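Local atomic coordinates of zinc transport protein ZntB (Vibrio parahaemolyticus RIMD 2210633, PDB entry 3CK6), a protein that probably takes up zinc ions across the inner membrane as a zinc:proton symporter, its cytoplasmic domain forming a funnel-shaped homopentamer. Residues S68-P71 with F77-I80; R188-A193 with N217-I222; E203-T206 with Q211-F214. The protein carries 1 engineered substitution. All coordinates share one frame; numbering follows the deposited sequence.

Interaction 1: S68-P71 with F77-I80; sequences SFHP and FMLI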
# COMPACT_ATOMS: atom_id res chain seq x y z
N SER E 68 20.17 4.59 3.98
CA SER E 68 19.93 3.22 4.33
C SER E 68 20.68 2.84 5.59
O SER E 68 21.66 3.50 5.99
CB SER E 68 20.36 2.28 3.19
OG SER E 68 21.62 2.67 2.65
N PHE E 69 20.24 1.74 6.17
CA PHE E 69 20.88 1.17 7.33
C PHE E 69 21.27 -0.27 7.00
O PHE E 69 20.48 -1.02 6.42
CB PHE E 69 19.95 1.22 8.54
CG PHE E 69 20.46 0.43 9.75
CD1 PHE E 69 21.38 1.01 10.64
CD2 PHE E 69 20.05 -0.86 9.96
CE1 PHE E 69 21.89 0.29 11.73
CE2 PHE E 69 20.54 -1.60 11.06
CZ PHE E 69 21.47 -1.01 11.95
N HIS E 70 22.48 -0.66 7.40
CA HIS E 70 23.04 -1.95 7.05
C HIS E 70 23.63 -2.54 8.33
O HIS E 70 24.70 -2.11 8.76
CB HIS E 70 24.17 -1.78 6.03
CG HIS E 70 23.74 -1.10 4.76
ND1 HIS E 70 23.28 -1.79 3.66
CD2 HIS E 70 23.72 0.21 4.41
CE1 HIS E 70 22.98 -0.94 2.69
NE2 HIS E 70 23.23 0.28 3.13
N PRO E 71 22.96 -3.53 8.92
CA PRO E 71 23.61 -4.21 10.05
C PRO E 71 24.73 -5.11 9.55
O PRO E 71 24.52 -5.89 8.61
CB PRO E 71 22.48 -5.04 10.66
CG PRO E 71 21.48 -5.22 9.59
CD PRO E 71 21.62 -4.08 8.61
N PHE E 77 27.72 -1.53 12.08
CA PHE E 77 26.72 -1.20 11.06
C PHE E 77 27.20 -0.09 10.17
O PHE E 77 28.20 0.59 10.48
CB PHE E 77 25.34 -0.87 11.69
CG PHE E 77 25.30 0.38 12.54
CD1 PHE E 77 25.29 1.66 11.95
CD2 PHE E 77 25.18 0.28 13.93
CE1 PHE E 77 25.22 2.83 12.75
CE2 PHE E 77 25.10 1.44 14.73
CZ PHE E 77 25.12 2.71 14.16
N MSE E 78 26.50 0.08 9.06
CA MSE E 78 26.65 1.27 8.21
C MSE E 78 25.35 2.01 8.19
O MSE E 78 24.30 1.40 8.01
CB MSE E 78 27.03 0.90 6.78
CG MSE E 78 27.27 2.12 5.84
SE MSE E 78 27.82 1.48 4.05
CE MSE E 78 29.37 0.58 4.52
N LEU E 79 25.43 3.33 8.33
CA LEU E 79 24.28 4.22 8.18
C LEU E 79 24.59 5.32 7.17
O LEU E 79 25.56 6.08 7.31
CB LEU E 79 23.90 4.86 9.52
CG LEU E 79 22.67 5.76 9.53
CD1 LEU E 79 21.38 4.98 9.23
CD2 LEU E 79 22.59 6.47 10.88
N ILE E 80 23.75 5.41 6.16
CA ILE E 80 23.89 6.42 5.14
C ILE E 80 22.74 7.39 5.21
O ILE E 80 21.59 6.96 5.28
CB ILE E 80 24.00 5.76 3.72
CG1 ILE E 80 25.25 4.86 3.69
CG2 ILE E 80 23.99 6.84 2.61
CD1 ILE E 80 25.36 3.91 2.49
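F69 pushes CE1 over one face of the F77 ring, 3.5 Å from F77 CG, while the backbone N of L79 lies in plane at that ring's edge. The rings are inclined at 45° with centroids 5.2 Å apart. F77 CG sits between its own backbone N and carbonyl carbon (chi1 66°), a torsion that leads the ring away from 68-71, and F69 therefore meets it near its root. L79 CD1 lies at the edge of the F69 ring, 4.1 Å from F69 CB. On the opposite face of the sheet the imidazole of H70 and selenomethionine M78 run side by side, H70 CB 4.0 Å from M78 CB, with M78 O near the imidazole plane at its edge. H70 NE2 donates to S68 OG over 2.9 Å, the hydroxyl tilted out of the ring plane, which limits rotation of the imidazole; OG is also hydrogen-bonded to R66 O and to N217 ND2 of a neighbouring subunit. Four backbone bonds close the ladder; I80 N to S68 O, 2.8 Å, is almost straight at 177°. F69, F77 and L79 lie against helix 173-199, and M78 against helix 54-60. S68-I80 and H70-M78 are hydrogen-bonded pairs, alternating with the non-hydrogen-bonded F69-L79 and P71-F77: the regular ladder of an antiparallel beta hairpin, where 68-71 is an outermost strand of the mixed sheet within this chain.

Interaction 2: R188-A193 with N217-I222; sequences RPQQYA and NNITRI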
# COMPACT_ATOMS: atom_id res chain seq x y z
N ARG E 188 12.36 10.29 1.99
CA ARG E 188 11.60 9.05 2.21
C ARG E 188 12.50 7.88 2.69
O ARG E 188 12.27 7.32 3.77
CB ARG E 188 10.78 8.72 0.95
CG ARG E 188 9.72 7.64 1.14
CD ARG E 188 8.54 7.88 0.18
NE ARG E 188 7.25 7.81 0.88
CZ ARG E 188 6.62 8.86 1.41
NH1 ARG E 188 5.46 8.67 2.04
NH2 ARG E 188 7.12 10.09 1.32
N PRO E 189 13.56 7.51 1.91
CA PRO E 189 14.52 6.50 2.42
C PRO E 189 15.17 6.82 3.77
O PRO E 189 15.45 5.89 4.54
CB PRO E 189 15.63 6.50 1.35
CG PRO E 189 15.02 7.00 0.15
CD PRO E 189 13.90 7.93 0.54
N GLN E 190 15.43 8.10 4.05
CA GLN E 190 16.03 8.52 5.33
C GLN E 190 15.14 8.13 6.50
O GLN E 190 15.62 7.71 7.55
CB GLN E 190 16.23 10.04 5.35
CG GLN E 190 17.11 10.58 6.50
CD GLN E 190 18.28 11.39 5.95
OE1 GLN E 190 18.87 10.99 4.94
NE2 GLN E 190 18.59 12.54 6.56
N GLN E 191 13.84 8.30 6.32
CA GLN E 191 12.87 7.87 7.33
C GLN E 191 13.01 6.37 7.62
O GLN E 191 13.04 5.97 8.78
CB GLN E 191 11.44 8.20 6.89
CG GLN E 191 10.39 7.94 8.00
CD GLN E 191 8.97 8.16 7.51
OE1 GLN E 191 8.67 9.15 6.85
NE2 GLN E 191 8.10 7.21 7.80
N TYR E 192 13.08 5.56 6.57
CA TYR E 192 13.21 4.13 6.73
C TYR E 192 14.57 3.71 7.32
O TYR E 192 14.62 2.75 8.08
CB TYR E 192 12.91 3.36 5.44
CG TYR E 192 11.59 3.75 4.77
CD1 TYR E 192 11.53 3.92 3.39
CD2 TYR E 192 10.43 3.98 5.53
CE1 TYR E 192 10.33 4.29 2.76
CE2 TYR E 192 9.22 4.36 4.90
CZ TYR E 192 9.19 4.50 3.51
OH TYR E 192 8.03 4.87 2.86
N ALA E 193 15.64 4.45 6.99
CA ALA E 193 16.98 4.19 7.50
C ALA E 193 17.01 4.41 9.02
O ALA E 193 17.53 3.58 9.77
CB ALA E 193 18.02 5.10 6.81
N ASN E 217 10.28 10.58 14.69
CA ASN E 217 9.06 11.38 14.58
C ASN E 217 9.32 12.65 13.75
O ASN E 217 8.50 13.04 12.91
CB ASN E 217 8.48 11.74 15.93
CG ASN E 217 7.02 12.19 15.83
OD1 ASN E 217 6.20 11.53 15.20
ND2 ASN E 217 6.69 13.32 16.47
N ASN E 218 10.46 13.30 14.00
CA ASN E 218 10.84 14.47 13.19
C ASN E 218 11.00 14.22 11.69
O ASN E 218 10.55 15.03 10.88
CB ASN E 218 12.08 15.17 13.77
CG ASN E 218 11.78 15.89 15.07
OD1 ASN E 218 10.64 16.27 15.31
ND2 ASN E 218 12.78 16.04 15.94
N ILE E 219 11.67 13.13 11.32
CA ILE E 219 11.85 12.82 9.88
C ILE E 219 10.48 12.46 9.25
O ILE E 219 10.20 12.86 8.14
CB ILE E 219 12.94 11.75 9.58
CG1 ILE E 219 13.15 11.57 8.06
CG2 ILE E 219 12.61 10.43 10.23
CD1 ILE E 219 13.89 12.74 7.42
N THR E 220 9.64 11.75 10.01
CA THR E 220 8.28 11.41 9.56
C THR E 220 7.49 12.70 9.31
O THR E 220 6.88 12.85 8.25
CB THR E 220 7.56 10.52 10.58
OG1 THR E 220 8.35 9.35 10.80
CG2 THR E 220 6.16 10.10 10.09
N ARG E 221 7.54 13.62 10.27
CA ARG E 221 6.92 14.95 10.10
C ARG E 221 7.42 15.65 8.83
O ARG E 221 6.61 16.21 8.06
CB ARG E 221 7.13 15.84 11.33
CG ARG E 221 6.69 17.34 11.08
CD ARG E 221 6.94 18.17 12.38
NE ARG E 221 8.34 18.13 12.78
CZ ARG E 221 9.35 18.72 12.13
NH1 ARG E 221 10.59 18.59 12.58
NH2 ARG E 221 9.13 19.44 11.04
N ILE E 222 8.74 15.65 8.62
CA ILE E 222 9.32 16.22 7.39
C ILE E 222 8.69 15.63 6.12
O ILE E 222 8.23 16.40 5.24
CB ILE E 222 10.88 16.14 7.39
CG1 ILE E 222 11.43 17.04 8.53
CG2 ILE E 222 11.47 16.46 5.98
CD1 ILE E 222 12.94 16.93 8.76
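Q191 and I219 face each other where helices 188-193 and 217-222 run nearly antiparallel, their axes 9.2 Å apart at 160°, and these two residues bring the backbones closest, with CA atoms at 5.7 Å. I219 points toward the other helix. Its CG1 rests 3.8 Å from Q191 N, so the branch packs on the backbone as well as on the side chain, and its CG2 meets Q191 CG at 4.0 Å. I219 CD1 reaches the stem of Q190, touching its CG at 4.0 Å; the two side chains cross at about a right angle. The Q191 chain starts anti to its nitrogen (chi1 -172°) and stays extended, carrying its amide beyond I219 to T220. There Q191 CD lies 3.6 Å from T220 OG1, and Q191 OE1 lies 3.6 Å from T220 CA. No hydrogen bond joins this pair: T220 OG1 is engaged by H216 O one turn earlier in its own helix. The amide of Q190 likewise looks elsewhere, its OE1 accepting from R82 N. On the helix of I219, N217 faces a neighbouring subunit, where its OD1 accepts from R66 NH1. Although three of the four touching residues are polar, the helices are joined by van der Waals contact alone: the Q190 stem and the whole Q191 side chain serve as packing surface, while Q190 OE1 and T220 OG1 make their hydrogen bonds elsewhere.

Interaction 3: E203-T206 with Q211-F214; sequences ELVT and QYRF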
# COMPACT_ATOMS: atom_id res chain seq x y z
N GLU E 203 23.36 -0.69 20.65
CA GLU E 203 23.70 -0.07 21.94
C GLU E 203 23.65 1.47 21.87
O GLU E 203 23.28 2.14 22.85
CB GLU E 203 25.07 -0.58 22.45
CG GLU E 203 26.23 -0.34 21.44
CD GLU E 203 27.44 -1.26 21.62
OE1 GLU E 203 27.54 -1.97 22.65
OE2 GLU E 203 28.31 -1.27 20.72
N LEU E 204 23.97 2.02 20.70
CA LEU E 204 23.87 3.45 20.49
C LEU E 204 22.43 3.96 20.51
O LEU E 204 22.22 5.15 20.70
CB LEU E 204 24.52 3.85 19.14
CG LEU E 204 26.00 3.46 18.97
CD1 LEU E 204 26.50 4.00 17.64
CD2 LEU E 204 26.87 3.98 20.11
N VAL E 205 21.47 3.08 20.26
CA VAL E 205 20.06 3.43 20.26
C VAL E 205 19.42 3.09 21.61
O VAL E 205 18.69 3.89 22.18
CB VAL E 205 19.31 2.73 19.09
CG1 VAL E 205 17.77 2.86 19.26
CG2 VAL E 205 19.77 3.29 17.72
N THR E 206 19.73 1.91 22.15
CA THR E 206 19.10 1.48 23.40
C THR E 206 19.49 2.33 24.61
O THR E 206 18.76 2.38 25.60
CB THR E 206 19.32 -0.01 23.69
OG1 THR E 206 20.71 -0.26 23.92
CG2 THR E 206 18.80 -0.86 22.53
N GLN E 211 14.98 9.52 22.75
CA GLN E 211 15.59 10.51 21.86
C GLN E 211 15.59 10.06 20.39
O GLN E 211 15.24 10.84 19.49
CB GLN E 211 17.00 10.90 22.31
CG GLN E 211 17.08 11.46 23.73
CD GLN E 211 17.48 10.42 24.76
OE1 GLN E 211 16.97 9.30 24.76
NE2 GLN E 211 18.38 10.80 25.66
N TYR E 212 15.99 8.81 20.14
CA TYR E 212 16.01 8.33 18.75
C TYR E 212 14.58 8.26 18.18
O TYR E 212 14.38 8.57 17.01
CB TYR E 212 16.77 6.99 18.61
CG TYR E 212 18.28 7.14 18.46
CD1 TYR E 212 19.10 7.15 19.56
CD2 TYR E 212 18.90 7.29 17.17
CE1 TYR E 212 20.51 7.30 19.44
CE2 TYR E 212 20.33 7.43 17.06
CZ TYR E 212 21.11 7.44 18.21
OH TYR E 212 22.51 7.54 18.18
N ARG E 213 13.60 7.92 19.02
CA ARG E 213 12.20 7.98 18.57
C ARG E 213 11.67 9.37 18.22
O ARG E 213 10.91 9.49 17.27
CB ARG E 213 11.23 7.29 19.53
CG ARG E 213 11.04 5.81 19.24
CD ARG E 213 11.73 4.98 20.27
NE ARG E 213 11.62 3.54 20.04
CZ ARG E 213 12.57 2.67 20.37
NH1 ARG E 213 12.39 1.36 20.15
NH2 ARG E 213 13.71 3.11 20.90
N PHE E 214 12.05 10.39 19.00
CA PHE E 214 11.81 11.80 18.64
C PHE E 214 12.45 12.17 17.29
O PHE E 214 11.85 12.88 16.49
CB PHE E 214 12.32 12.74 19.75
CG PHE E 214 11.71 12.49 21.12
CD1 PHE E 214 10.40 12.06 21.25
CD2 PHE E 214 12.45 12.69 22.27
CE1 PHE E 214 9.84 11.81 22.52
CE2 PHE E 214 11.91 12.45 23.54
CZ PHE E 214 10.60 12.01 23.65
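V205 and Y212 meet across the turn-around that connects helix 173-199 to the long helix 209-246, where the short helix 203-206 interrupts the connection and folds against the first turns of the helix that follows. The main element is a CH-pi contact. V205 CG2 stands over the centre of the Y212 ring, 4.0 Å from its centroid and only 7° off the normal. V205 sends CG1 anti to its backbone N (chi1 168°), which places CG2 beside that nitrogen and over the ring. The same ring also meets backbone: L204 O comes to 3.0 Å from Y212 CE1, and V205 CA lies 3.9 Å from Y212 CD1. The packing here is tight, although no hydrogen bond crosses between 203-206 and 211-214. The phenol hydroxyl is held from outside, by a hydrogen bond to A135 O, and this fixes the far end of the ring while V205 covers a face. L204 adds a looser touch, its CB 4.3 Å from Y212 OH. R213 skirts the contact: its NH2 passes 4.4 Å from V205 CG1 and is hydrogen-bonded to P209 O, at the start of its own helix. F214, the last residue of 211-214, turns to another subunit, where it stacks on H59 and meets H70 edge-to-face. The aromatic ring of Y212 is wedged among helices, with L138, N139 and I142 of helix 134-161 and L197 and I198 of helix 173-199 around it, and V205 shares L197 with it. On the side of the sheet, E203 OE2 is hydrogen-bonded to the hydroxyl of Y102, on strand 96-103.

In the fold
The three contacts lie 14 to 15 Å apart, centre to centre, and are gathered around helix 173-199: interaction 1 packs on it, interaction 2 includes it, and interaction 3 lies at the connection from it to helix 209-246. Interaction 1 touches both others: S68 N is 3.6 Å from A193 CB of interaction 2, and F77 CZ is 4.0 Å from L204 CD1 of interaction 3. Interactions 2 and 3 share helix 209-246 and meet only through the sequence. The pentamer links them again: F214 and N217 of one subunit reach H70 and S68 of its neighbour, joining the helical contacts of one chain to the hairpin of the next within the cytoplasmic funnel.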